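Local coordinates for ATP12 ATPase (Paracoccus denitrificans, PDB 2R31), which probably acts as an assembly chaperone for the F1-ATPase, shielding the free alpha subunit before it joins the complex, at residues 42-46 / 47-51; 167-170 / 171-175; 181-184 / 185-188; 196-199 / 200-203. All coordinates share one frame; numbering follows the deposited sequence.

Contact 1 (42-46 / 47-51); sequences LRLPT and EALAL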
ATOM      1  N   LEU A  42      -3.498   3.139  20.759  0.54 12.45           N
ATOM      2  CA  LEU A  42      -2.596   3.278  19.657  0.54 11.40           C
ATOM      3  C   LEU A  42      -1.240   2.794  20.163  0.54 10.01           C
ATOM      4  O   LEU A  42      -0.583   3.462  20.971  0.54 11.21           O
ATOM      5  CB  LEU A  42      -2.486   4.700  19.113  0.54 12.47           C
ATOM      6  CG  LEU A  42      -1.590   4.855  17.890  0.54 13.71           C
ATOM      7  CD1 LEU A  42      -2.240   4.266  16.655  0.54 16.88           C
ATOM      8  CD2 LEU A  42      -1.213   6.321  17.630  0.54 16.22           C
ATOM      9  N   ARG A  43      -0.790   1.631  19.721  1.00  9.43           N
ATOM     10  CA  ARG A  43       0.494   1.056  20.064  1.00  9.19           C
ATOM     11  C   ARG A  43       1.196   0.698  18.749  1.00  9.03           C
ATOM     12  O   ARG A  43       0.596   0.085  17.874  1.00 11.48           O
ATOM     13  CB  ARG A  43       0.385  -0.153  20.971  1.00 10.66           C
ATOM     14  CG  ARG A  43      -0.133   0.190  22.344  1.00 11.38           C
ATOM     15  CD  ARG A  43       0.803   1.020  23.219  1.00 11.73           C
ATOM     16  NE  ARG A  43       0.204   1.263  24.530  1.00 11.81           N
ATOM     17  CZ  ARG A  43      -0.686   2.227  24.796  1.00 11.41           C
ATOM     18  NH1 ARG A  43      -1.077   3.090  23.880  1.00 11.80           N
ATOM     19  NH2 ARG A  43      -1.210   2.342  26.014  1.00 13.88           N
ATOM     20  N   LEU A  44       2.463   1.103  18.619  1.00  8.21           N
ATOM     21  CA  LEU A  44       3.185   1.011  17.356  1.00  8.07           C
ATOM     22  C   LEU A  44       4.390   0.087  17.450  1.00  7.74           C
ATOM     23  O   LEU A  44       5.021  -0.017  18.515  1.00  9.23           O
ATOM     24  CB  LEU A  44       3.665   2.417  16.982  1.00  7.77           C
ATOM     25  CG  LEU A  44       2.553   3.474  17.010  1.00  8.30           C
ATOM     26  CD1 LEU A  44       3.205   4.832  16.881  1.00  8.94           C
ATOM     27  CD2 LEU A  44       1.516   3.234  15.929  1.00  7.89           C
ATOM     28  N   PRO A  45       4.755  -0.560  16.358  1.00  7.42           N
ATOM     29  CA  PRO A  45       5.796  -1.612  16.440  1.00  7.70           C
ATOM     30  C   PRO A  45       7.209  -1.090  16.530  1.00  7.80           C
ATOM     31  O   PRO A  45       8.102  -1.863  16.917  1.00 10.23           O
ATOM     32  CB  PRO A  45       5.597  -2.419  15.156  1.00  8.92           C
ATOM     33  CG  PRO A  45       4.984  -1.427  14.216  1.00  9.28           C
ATOM     34  CD  PRO A  45       4.048  -0.636  15.067  1.00  7.56           C
ATOM     35  N   THR A  46       7.475   0.149  16.133  0.92  7.40           N
ATOM     36  CA  THR A  46       8.843   0.675  16.036  0.92  7.48           C
ATOM     37  C   THR A  46       8.911   2.081  16.600  0.92  6.92           C
ATOM     38  O   THR A  46       7.988   2.880  16.506  0.92  8.05           O
ATOM     39  CB  THR A  46       9.387   0.676  14.590  0.92  7.48           C
ATOM     40  OG1 THR A  46       8.554   1.610  13.862  0.92  7.83           O
ATOM     41  CG2 THR A  46       9.314  -0.676  13.927  0.92  7.94           C
ATOM     42  N   GLU A  47      10.120   2.409  17.077  1.00  7.64           N
ATOM     43  CA  GLU A  47      10.447   3.765  17.481  1.00  8.08           C
ATOM     44  C   GLU A  47      10.342   4.690  16.270  1.00  7.11           C
ATOM     45  O   GLU A  47       9.851   5.820  16.386  1.00  8.11           O
ATOM     46  CB  GLU A  47      11.849   3.838  18.091  1.00  9.59           C
ATOM     47  CG  GLU A  47      12.137   5.216  18.676  1.00 11.12           C
ATOM     48  CD  GLU A  47      13.599   5.525  18.913  1.00 17.48           C
ATOM     49  OE1 GLU A  47      14.460   4.778  18.357  1.00 30.21           O
ATOM     50  OE2 GLU A  47      13.929   6.496  19.593  1.00 19.68           O
ATOM     51  N   ALA A  48      10.803   4.258  15.103  1.00  7.68           N
ATOM     52  CA  ALA A  48      10.824   5.135  13.925  1.00  7.60           C
ATOM     53  C   ALA A  48       9.411   5.555  13.568  1.00  6.77           C
ATOM     54  O   ALA A  48       9.177   6.730  13.246  1.00  7.40           O
ATOM     55  CB  ALA A  48      11.465   4.435  12.746  1.00  8.66           C
ATOM     56  N   LEU A  49       8.440   4.627  13.590  1.00  6.76           N
ATOM     57  CA  LEU A  49       7.086   5.016  13.295  1.00  6.35           C
ATOM     58  C   LEU A  49       6.526   5.931  14.394  1.00  5.83           C
ATOM     59  O   LEU A  49       5.833   6.916  14.094  1.00  6.69           O
ATOM     60  CB  LEU A  49       6.156   3.808  13.102  1.00  6.35           C
ATOM     61  CG  LEU A  49       4.729   4.162  12.780  1.00  6.63           C
ATOM     62  CD1 LEU A  49       4.591   4.923  11.470  1.00  7.09           C
ATOM     63  CD2 LEU A  49       3.819   2.949  12.739  1.00  7.96           C
ATOM     64  N   ALA A  50       6.811   5.629  15.653  1.00  6.40           N
ATOM     65  CA  ALA A  50       6.341   6.502  16.744  1.00  6.63           C
ATOM     66  C   ALA A  50       6.868   7.896  16.600  1.00  6.42           C
ATOM     67  O   ALA A  50       6.121   8.870  16.775  1.00  7.24           O
ATOM     68  CB  ALA A  50       6.724   5.896  18.092  1.00  7.67           C
ATOM     69  N   LEU A  51       8.162   8.077  16.299  1.00  7.38           N
ATOM     70  CA  LEU A  51       8.736   9.406  16.117  1.00  7.53           C
ATOM     71  C   LEU A  51       8.052  10.129  14.963  1.00  7.18           C
ATOM     72  O   LEU A  51       7.776  11.340  15.052  1.00  8.21           O
ATOM     73  CB  LEU A  51      10.236   9.333  15.890  1.00  8.58           C
ATOM     74  CG  LEU A  51      11.084   8.934  17.087  1.00  9.72           C
ATOM     75  CD1 LEU A  51      12.491   8.569  16.617  1.00 12.61           C
ATOM     76  CD2 LEU A  51      11.088  10.038  18.151  1.00 12.08           C
TER
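The pyrrolidine ring of P45 offers just its CD atom to CD2 of L49, a loose touch at 4.3 Å. Beside it stands the flat peptide carbonyl of T46: A50 N donates to T46 O at 3.1 Å, and A50 CB rests against the same oxygen. T46 also uses its side chain. With OG1 set between the backbone N and the carbonyl carbon (chi1 65°), the hydroxyl oxygen swings over the first turn and, in one of two conformers, accepts from L49 N at 3.0 Å. The same OG1 is bonded to L236 O, tying the start of this helix to the tail of the chain. Next to the cap, L44 splits its two methyls: CD1 presses on A50 CA at 3.6 Å, and CD2 meets L49 CD2 at 3.9 Å, the two leucines crossing at about a right angle. F164 of helix 163-174 touches L44, P45 and L49 together, and W25 and I18 of the antiparallel sheet lie against A50. T46 is thus a classic threonine N-cap, opening helix 47-58 just after the loop that leaves the sheet.

Contact 2 (167-170 / 171-175); sequences TALH and DLVTL
H170 O is gripped by three donors: T174 N at 2.9 Å, lying in the carbonyl plane with an N-H...O angle of 167°, V173 N at 3.1 Å, and the hydroxyl T174 OG1 at 3.2 Å, the last two well out of that plane, on opposite faces. This is a late turn of helix 163-174, where the ordinary bond from four residues on is joined by a shorter-range one and by a threonine hydroxyl folded back on the preceding turn. V173 N is shared, since it also makes a weak bond to L169 O. T174 owes its double role to chi1 of 62°: OG1 sits between the backbone N and the carbonyl carbon and reaches back to the oxygen, while CG2 is carried over one face of the H170 imidazole, a CH-pi contact 4.1 Å from the ring centroid and shifted toward the rim. At the edge of that ring, ND1 donates to D171 OD1 at 2.9 Å. The carboxylate is met on its anti side and turned 64° from the ring plane; this bond fixes the ring's rotation and would probably raise the histidine's proton affinity. On the flank toward helix 179-186, L169 CD1 packs on V173 CG2. One turn back, a water takes the place of a direct helical bond, donating to T167 O at 2.7 Å and accepting from D171 N at 2.9 Å.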
ATOM      1  N   THR A 167      -0.685  -4.034   6.472  1.00  5.73           N
ATOM      2  CA  THR A 167      -1.404  -2.770   6.278  1.00  5.94           C
ATOM      3  C   THR A 167      -0.736  -1.955   5.176  1.00  5.51           C
ATOM      4  O   THR A 167      -1.414  -1.435   4.298  1.00  6.33           O
ATOM      5  CB  THR A 167      -1.467  -1.989   7.587  1.00  6.35           C
ATOM      6  OG1 THR A 167      -2.151  -2.774   8.580  1.00  7.13           O
ATOM      7  CG2 THR A 167      -2.239  -0.688   7.401  1.00  7.19           C
ATOM      8  N   ALA A 168       0.584  -1.839   5.229  1.00  5.45           N
ATOM      9  CA  ALA A 168       1.331  -1.105   4.209  1.00  5.78           C
ATOM     10  C   ALA A 168       1.154  -1.750   2.816  1.00  5.39           C
ATOM     11  O   ALA A 168       0.978  -1.073   1.811  1.00  6.33           O
ATOM     12  CB  ALA A 168       2.802  -1.055   4.545  1.00  6.41           C
ATOM     13  N   LEU A 169       1.232  -3.091   2.755  1.00  5.45           N
ATOM     14  CA  LEU A 169       1.089  -3.792   1.479  1.00  5.56           C
ATOM     15  C   LEU A 169      -0.240  -3.485   0.824  1.00  5.12           C
ATOM     16  O   LEU A 169      -0.345  -3.427  -0.410  1.00  5.94           O
ATOM     17  CB  LEU A 169       1.274  -5.301   1.680  1.00  5.72           C
ATOM     18  CG  LEU A 169       1.120  -6.133   0.425  1.00  5.67           C
ATOM     19  CD1 LEU A 169       2.213  -5.820  -0.596  1.00  6.30           C
ATOM     20  CD2 LEU A 169       1.103  -7.624   0.732  1.00  7.13           C
ATOM     21  N   HIS A 170      -1.298  -3.373   1.625  1.00  5.81           N
ATOM     22  CA  HIS A 170      -2.654  -3.337   1.111  1.00  5.93           C
ATOM     23  C   HIS A 170      -2.809  -2.450  -0.114  1.00  6.03           C
ATOM     24  O   HIS A 170      -3.217  -2.953  -1.185  1.00  6.64           O
ATOM     25  CB  HIS A 170      -3.607  -2.938   2.257  1.00  6.66           C
ATOM     26  CG  HIS A 170      -5.043  -2.980   1.881  1.00  7.29           C
ATOM     27  ND1 HIS A 170      -5.635  -1.998   1.130  1.00  8.43           N
ATOM     28  CD2 HIS A 170      -6.007  -3.868   2.103  1.00  9.87           C
ATOM     29  CE1 HIS A 170      -6.942  -2.354   0.954  1.00  9.90           C
ATOM     30  NE2 HIS A 170      -7.216  -3.498   1.546  1.00 10.84           N
ATOM     31  N   ASP A 171      -2.576  -1.160   0.014  1.00  5.97           N
ATOM     32  CA  ASP A 171      -2.838  -0.248  -1.128  1.00  6.21           C
ATOM     33  C   ASP A 171      -1.832  -0.417  -2.253  1.00  5.74           C
ATOM     34  O   ASP A 171      -2.116  -0.114  -3.411  1.00  6.46           O
ATOM     35  CB  ASP A 171      -2.878   1.199  -0.669  1.00  7.44           C
ATOM     36  CG  ASP A 171      -4.077   1.562   0.158  1.00  9.18           C
ATOM     37  OD1 ASP A 171      -4.968   0.717   0.388  1.00 11.04           O
ATOM     38  OD2 ASP A 171      -4.098   2.753   0.554  1.00 13.16           O
ATOM     39  N   LEU A 172      -0.616  -0.892  -1.930  1.00  5.46           N
ATOM     40  CA  LEU A 172       0.378  -1.212  -2.950  1.00  5.58           C
ATOM     41  C   LEU A 172      -0.076  -2.347  -3.859  1.00  5.57           C
ATOM     42  O   LEU A 172       0.428  -2.467  -4.978  1.00  6.98           O
ATOM     43  CB  LEU A 172       1.729  -1.519  -2.290  1.00  5.54           C
ATOM     44  CG  LEU A 172       2.373  -0.344  -1.592  1.00  5.93           C
ATOM     45  CD1 LEU A 172       3.544  -0.839  -0.720  1.00  7.21           C
ATOM     46  CD2 LEU A 172       2.811   0.751  -2.523  1.00  7.74           C
ATOM     47  N   VAL A 173      -1.022  -3.163  -3.400  1.00  5.17           N
ATOM     48  CA  VAL A 173      -1.651  -4.198  -4.191  1.00  5.21           C
ATOM     49  C   VAL A 173      -2.942  -3.705  -4.831  1.00  5.34           C
ATOM     50  O   VAL A 173      -3.162  -3.829  -6.021  1.00  6.12           O
ATOM     51  CB  VAL A 173      -1.937  -5.468  -3.343  1.00  5.44           C
ATOM     52  CG1 VAL A 173      -2.748  -6.497  -4.102  1.00  6.21           C
ATOM     53  CG2 VAL A 173      -0.610  -6.049  -2.855  1.00  6.26           C
ATOM     54  N   THR A 174      -3.858  -3.163  -3.997  1.00  6.11           N
ATOM     55  CA  THR A 174      -5.210  -2.895  -4.491  1.00  7.17           C
ATOM     56  C   THR A 174      -5.281  -1.737  -5.430  1.00  7.42           C
ATOM     57  O   THR A 174      -6.125  -1.747  -6.372  1.00  8.73           O
ATOM     58  CB  THR A 174      -6.221  -2.732  -3.327  1.00  8.45           C
ATOM     59  OG1 THR A 174      -5.808  -1.599  -2.562  1.00  8.70           O
ATOM     60  CG2 THR A 174      -6.261  -3.944  -2.433  1.00  9.18           C
ATOM     61  N   LEU A 175      -4.485  -0.699  -5.256  0.66  6.94           N
ATOM     62  CA  LEU A 175      -4.638   0.460  -6.128  0.66  8.50           C
ATOM     63  C   LEU A 175      -4.141   0.125  -7.533  0.66  7.70           C
ATOM     64  O   LEU A 175      -4.896   0.342  -8.512  0.66  9.66           O
ATOM     65  CB  LEU A 175      -4.061   1.714  -5.461  0.66  9.80           C
ATOM     66  CG  LEU A 175      -4.567   2.011  -4.031  0.66  8.96           C
ATOM     67  CD1 LEU A 175      -3.895   3.262  -3.488  0.66 10.56           C
ATOM     68  CD2 LEU A 175      -6.085   2.118  -3.936  0.66 13.19           C
TER
HETATM   69  O   HOH W   1      -1.780   0.452   2.343  1.00  9.46           O

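Contact 3 (181-184 / 185-188); sequences LGLA and VIRG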
ATOM      1  N   LEU A 181       3.282  -6.355  -8.153  1.00  5.75           N
ATOM      2  CA  LEU A 181       3.833  -5.022  -7.952  1.00  6.00           C
ATOM      3  C   LEU A 181       3.891  -4.641  -6.502  1.00  5.70           C
ATOM      4  O   LEU A 181       4.851  -3.983  -6.043  1.00  6.73           O
ATOM      5  CB  LEU A 181       3.037  -3.964  -8.725  1.00  6.29           C
ATOM      6  CG  LEU A 181       3.088  -4.056 -10.259  1.00  6.96           C
ATOM      7  CD1 LEU A 181       2.220  -2.963 -10.857  1.00  8.01           C
ATOM      8  CD2 LEU A 181       4.503  -3.971 -10.786  1.00  9.04           C
ATOM      9  N   GLY A 182       2.893  -5.020  -5.689  1.00  5.67           N
ATOM     10  CA  GLY A 182       2.956  -4.698  -4.280  1.00  5.78           C
ATOM     11  C   GLY A 182       4.107  -5.409  -3.558  1.00  5.54           C
ATOM     12  O   GLY A 182       4.838  -4.797  -2.771  1.00  5.81           O
ATOM     13  N   LEU A 183       4.244  -6.715  -3.827  1.00  5.64           N
ATOM     14  CA  LEU A 183       5.350  -7.460  -3.237  1.00  5.47           C
ATOM     15  C   LEU A 183       6.700  -6.914  -3.707  1.00  5.60           C
ATOM     16  O   LEU A 183       7.652  -6.861  -2.933  1.00  6.34           O
ATOM     17  CB  LEU A 183       5.253  -8.959  -3.531  1.00  5.99           C
ATOM     18  CG  LEU A 183       4.072  -9.664  -2.857  1.00  6.05           C
ATOM     19  CD1 LEU A 183       4.000 -11.098  -3.331  1.00  7.30           C
ATOM     20  CD2 LEU A 183       4.142  -9.600  -1.364  1.00  7.04           C
ATOM     21  N   ALA A 184       6.798  -6.507  -4.982  1.00  5.71           N
ATOM     22  CA  ALA A 184       8.067  -5.981  -5.476  1.00  6.03           C
ATOM     23  C   ALA A 184       8.451  -4.713  -4.760  1.00  6.03           C
ATOM     24  O   ALA A 184       9.658  -4.464  -4.554  1.00  6.97           O
ATOM     25  CB  ALA A 184       7.975  -5.771  -6.980  1.00  6.82           C
ATOM     26  N   VAL A 185       7.493  -3.891  -4.337  1.00  5.88           N
ATOM     27  CA  VAL A 185       7.810  -2.692  -3.566  1.00  6.02           C
ATOM     28  C   VAL A 185       8.299  -3.108  -2.178  1.00  6.01           C
ATOM     29  O   VAL A 185       9.364  -2.686  -1.713  1.00  7.93           O
ATOM     30  CB  VAL A 185       6.632  -1.720  -3.502  1.00  5.92           C
ATOM     31  CG1 VAL A 185       6.955  -0.581  -2.520  1.00  6.68           C
ATOM     32  CG2 VAL A 185       6.301  -1.189  -4.878  1.00  6.43           C
ATOM     33  N   ILE A 186       7.523  -3.914  -1.441  1.00  5.80           N
ATOM     34  CA  ILE A 186       7.913  -4.196  -0.059  1.00  6.27           C
ATOM     35  C   ILE A 186       9.183  -5.043   0.010  1.00  6.77           C
ATOM     36  O   ILE A 186       9.906  -4.975   1.013  1.00  7.77           O
ATOM     37  CB  ILE A 186       6.757  -4.806   0.765  1.00  6.25           C
ATOM     38  CG1 ILE A 186       6.319  -6.169   0.327  1.00  6.62           C
ATOM     39  CG2 ILE A 186       5.587  -3.816   0.848  1.00  6.62           C
ATOM     40  CD1 ILE A 186       5.590  -6.977   1.399  1.00  7.48           C
ATOM     41  N   ARG A 187       9.472  -5.831  -1.036  1.00  6.65           N
ATOM     42  CA  ARG A 187      10.691  -6.676  -1.086  1.00  7.94           C
ATOM     43  C   ARG A 187      11.860  -5.946  -1.733  1.00  9.16           C
ATOM     44  O   ARG A 187      12.939  -6.567  -1.852  1.00 12.15           O
ATOM     45  CB  ARG A 187      10.398  -8.020  -1.722  1.00  8.91           C
ATOM     46  CG  ARG A 187       9.364  -8.857  -0.989  1.00  8.43           C
ATOM     47  CD  ARG A 187       9.522  -8.937   0.501  1.00  8.89           C
ATOM     48  NE  ARG A 187       8.682  -9.931   1.135  1.00  9.45           N
ATOM     49  CZ  ARG A 187       8.482  -9.994   2.443  1.00  9.32           C
ATOM     50  NH1 ARG A 187       7.765 -11.017   2.934  1.00 10.57           N
ATOM     51  NH2 ARG A 187       8.968  -9.071   3.266  1.00  9.34           N
ATOM     52  N   GLY A 188      11.719  -4.703  -2.129  1.00  9.07           N
ATOM     53  CA  GLY A 188      12.842  -3.910  -2.583  1.00 10.44           C
ATOM     54  C   GLY A 188      13.273  -4.084  -4.009  1.00  9.65           C
ATOM     55  O   GLY A 188      14.319  -3.549  -4.361  1.00 14.61           O
TER
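The backbone runs through the last turn of helix 179-186, with V185 N bonded to L181 O, I186 N to G182 O and R187 N to L183 O at 2.8 Å. On one side of this turn I186 and L183 lie alongside each other and point the same way, CD1 of the isoleucine 4.1 Å from CD2 of the leucine. I186 holds CG1 between its backbone N and carbonyl carbon (chi1 66°), which lays that branch along L183 O at 3.6 Å. The turn closes in a Schellman motif: G188 takes a positive phi of 83°, and G188 N bonds back to V185 O at 3.1 Å. Just before it, R187 brings CB to 3.2 Å from L183 O, then bends at chi2. Its guanidinium has I186 CD1 over one face, toward the rim, and NH1 forms a salt bridge to E157. W234 of helix 214-236 touches both I186 and R187. With I186 cut back to an alanine, L183 CD2 and the R187 guanidinium face would probably lose their shared methyl neighbour, and a gap would open toward W234. V185 CG2 sits 3.4 Å from L181 O, while the A184 methyl touches L123 and W126 of helix 110-130.

Contact 4 (196-199 / 200-203); sequences HALS and RIDE
H196 and R200 run side by side and point the same way, with ring and guanidinium planes 30° apart. The aliphatic part of the arginine does the touching: CG lies over one imidazole face, toward the rim, and CD comes to 3.6 Å from H196 NE2. R200 then bends at chi3 (69°), which carries its head toward E203. There E203 OE1, in one of two conformers, takes NE at 2.8 Å and NH2 at 2.6 Å; it lies in the guanidinium plane, but NE meets it from above the carboxylate plane. NH1 makes a salt bridge with E217 of helix 214-236. At the backbone, S199 OG donates to H196 O at 2.7 Å, and R200 N bonds to A197 O at 3.1 Å. R200 is the N-cap residue joining helix 192-199 to helix 201-210, and a water bridges S199 O and D202 N across the break. Replacing R200 by a methionine would probably leave E203 and E217 without their common cation and the link to helix 214-236 weakened. In this conformer of E203 the arginine serves two carboxylates, and the glutamate's negative charge in the first turn of helix 201-210 probably suits that end's partial positive charge.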
ATOM      1  N   HIS A 196       3.906   2.370  -9.762  1.00  7.31           N
ATOM      2  CA  HIS A 196       2.812   3.194 -10.304  1.00  7.59           C
ATOM      3  C   HIS A 196       2.930   3.341 -11.821  1.00  8.12           C
ATOM      4  O   HIS A 196       1.966   3.095 -12.578  1.00  8.50           O
ATOM      5  CB  HIS A 196       2.848   4.553  -9.601  1.00  8.94           C
ATOM      6  CG  HIS A 196       1.820   5.494 -10.131  1.00  9.45           C
ATOM      7  ND1 HIS A 196       0.477   5.322  -9.963  1.00 12.99           N
ATOM      8  CD2 HIS A 196       2.064   6.626 -10.853  1.00  9.98           C
ATOM      9  CE1 HIS A 196      -0.112   6.387 -10.550  1.00 12.78           C
ATOM     10  NE2 HIS A 196       0.797   7.157 -11.081  1.00 12.38           N
ATOM     11  N   ALA A 197       4.122   3.692 -12.301  1.00  7.93           N
ATOM     12  CA  ALA A 197       4.335   3.831 -13.741  1.00  8.82           C
ATOM     13  C   ALA A 197       4.041   2.516 -14.461  1.00  8.36           C
ATOM     14  O   ALA A 197       3.333   2.499 -15.519  1.00  9.94           O
ATOM     15  CB  ALA A 197       5.733   4.336 -14.006  1.00  9.98           C
ATOM     16  N   LEU A 198       4.550   1.412 -13.943  1.00  7.74           N
ATOM     17  CA  LEU A 198       4.315   0.112 -14.594  1.00  8.12           C
ATOM     18  C   LEU A 198       2.834  -0.199 -14.684  1.00  8.41           C
ATOM     19  O   LEU A 198       2.357  -0.786 -15.647  1.00  9.67           O
ATOM     20  CB  LEU A 198       5.045  -1.023 -13.871  1.00  8.33           C
ATOM     21  CG  LEU A 198       6.544  -1.005 -13.997  1.00  8.60           C
ATOM     22  CD1 LEU A 198       7.148  -2.076 -13.092  1.00 10.38           C
ATOM     23  CD2 LEU A 198       6.988  -1.230 -15.447  1.00 11.18           C
ATOM     24  N   SER A 199       2.092   0.185 -13.638  1.00  7.72           N
ATOM     25  CA  SER A 199       0.684  -0.144 -13.578  1.00  8.59           C
ATOM     26  C   SER A 199      -0.142   0.601 -14.631  1.00  9.19           C
ATOM     27  O   SER A 199      -1.241   0.192 -14.933  1.00 12.42           O
ATOM     28  CB  SER A 199       0.094   0.135 -12.215  1.00  9.30           C
ATOM     29  OG  SER A 199      -0.121   1.529 -11.980  1.00  9.23           O
ATOM     30  N   ARG A 200       0.413   1.699 -15.143  1.00  8.42           N
ATOM     31  CA  ARG A 200      -0.272   2.611 -16.072  1.00  9.36           C
ATOM     32  C   ARG A 200       0.068   2.380 -17.532  1.00  8.65           C
ATOM     33  O   ARG A 200      -0.302   3.228 -18.351  1.00  9.96           O
ATOM     34  CB  ARG A 200       0.024   4.064 -15.714  1.00 11.77           C
ATOM     35  CG  ARG A 200      -0.448   4.522 -14.404  1.00 13.71           C
ATOM     36  CD  ARG A 200      -0.309   6.013 -14.334  1.00 21.28           C
ATOM     37  NE  ARG A 200      -1.224   6.676 -15.203  1.00 24.09           N
ATOM     38  CZ  ARG A 200      -1.466   7.752 -15.843  1.00 20.51           C
ATOM     39  NH1 ARG A 200      -0.563   8.737 -15.852  1.00 27.33           N
ATOM     40  NH2 ARG A 200      -2.538   8.058 -16.598  1.00 25.64           N
ATOM     41  N   ILE A 201       0.721   1.296 -17.897  1.00  8.47           N
ATOM     42  CA  ILE A 201       1.152   1.155 -19.292  1.00  8.42           C
ATOM     43  C   ILE A 201      -0.003   1.273 -20.255  1.00  8.86           C
ATOM     44  O   ILE A 201       0.143   1.958 -21.289  1.00  9.32           O
ATOM     45  CB  ILE A 201       1.976  -0.162 -19.485  1.00  8.92           C
ATOM     46  CG1 ILE A 201       3.357  -0.004 -18.854  1.00 10.11           C
ATOM     47  CG2 ILE A 201       2.045  -0.571 -20.926  1.00 10.52           C
ATOM     48  CD1 ILE A 201       4.211  -1.266 -18.812  1.00 11.62           C
ATOM     49  N   ASP A 202      -1.175   0.676 -20.025  0.61  9.87           N
ATOM     50  CA  ASP A 202      -2.310   0.775 -20.947  0.61 10.59           C
ATOM     51  C   ASP A 202      -2.840   2.209 -21.091  0.61 10.37           C
ATOM     52  O   ASP A 202      -3.063   2.699 -22.205  0.61 10.28           O
ATOM     53  CB  ASP A 202      -3.485  -0.103 -20.580  0.61 11.62           C
ATOM     54  CG  ASP A 202      -3.195  -1.575 -20.664  0.61 11.40           C
ATOM     55  OD1 ASP A 202      -2.014  -1.882 -20.858  0.61 11.21           O
ATOM     56  OD2 ASP A 202      -4.159  -2.371 -20.509  0.61 12.09           O
ATOM     57  N   GLU A 203      -3.046   2.835 -19.926  1.00 10.77           N
ATOM     58  CA  GLU A 203      -3.581   4.206 -19.991  0.63 12.12           C
ATOM     59  C   GLU A 203      -2.577   5.142 -20.656  1.00 10.39           C
ATOM     60  O   GLU A 203      -2.995   6.027 -21.390  1.00 11.17           O
ATOM     61  CB  GLU A 203      -3.972   4.653 -18.589  0.63 14.21           C
ATOM     62  CG  GLU A 203      -4.174   6.119 -18.321  0.63 18.35           C
ATOM     63  CD  GLU A 203      -4.458   6.313 -16.840  0.63 24.65           C
ATOM     64  OE1 GLU A 203      -3.783   5.889 -15.873  0.63 30.77           O
ATOM     65  OE2 GLU A 203      -5.517   6.959 -16.666  0.63 32.12           O
TER
HETATM   66  O   HOH W   2      -1.891  -0.950 -17.512  1.00 11.86           O

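Contacts 2, 3 and 4 follow one another along the helical part of the chain, and neighbours touch. L169 CD1 of contact 2 packs 3.5 Å from G182 C of contact 3, and L172 CD1 lies 3.9 Å from V185 CG1, joining helix 163-174 to helix 179-186, with contact centres about 10 Å apart. L181 of contact 3 passes the packing on, its CD2 being 4.0 Å from L198 CD1 in contact 4. Contact 1 stands apart beside the small sheet, its centre about 20 Å from that of contact 2 and about 33 Å from that of contact 4, on the opposite side of the chain's centre. F164, on the helix of contact 2, bridges to it.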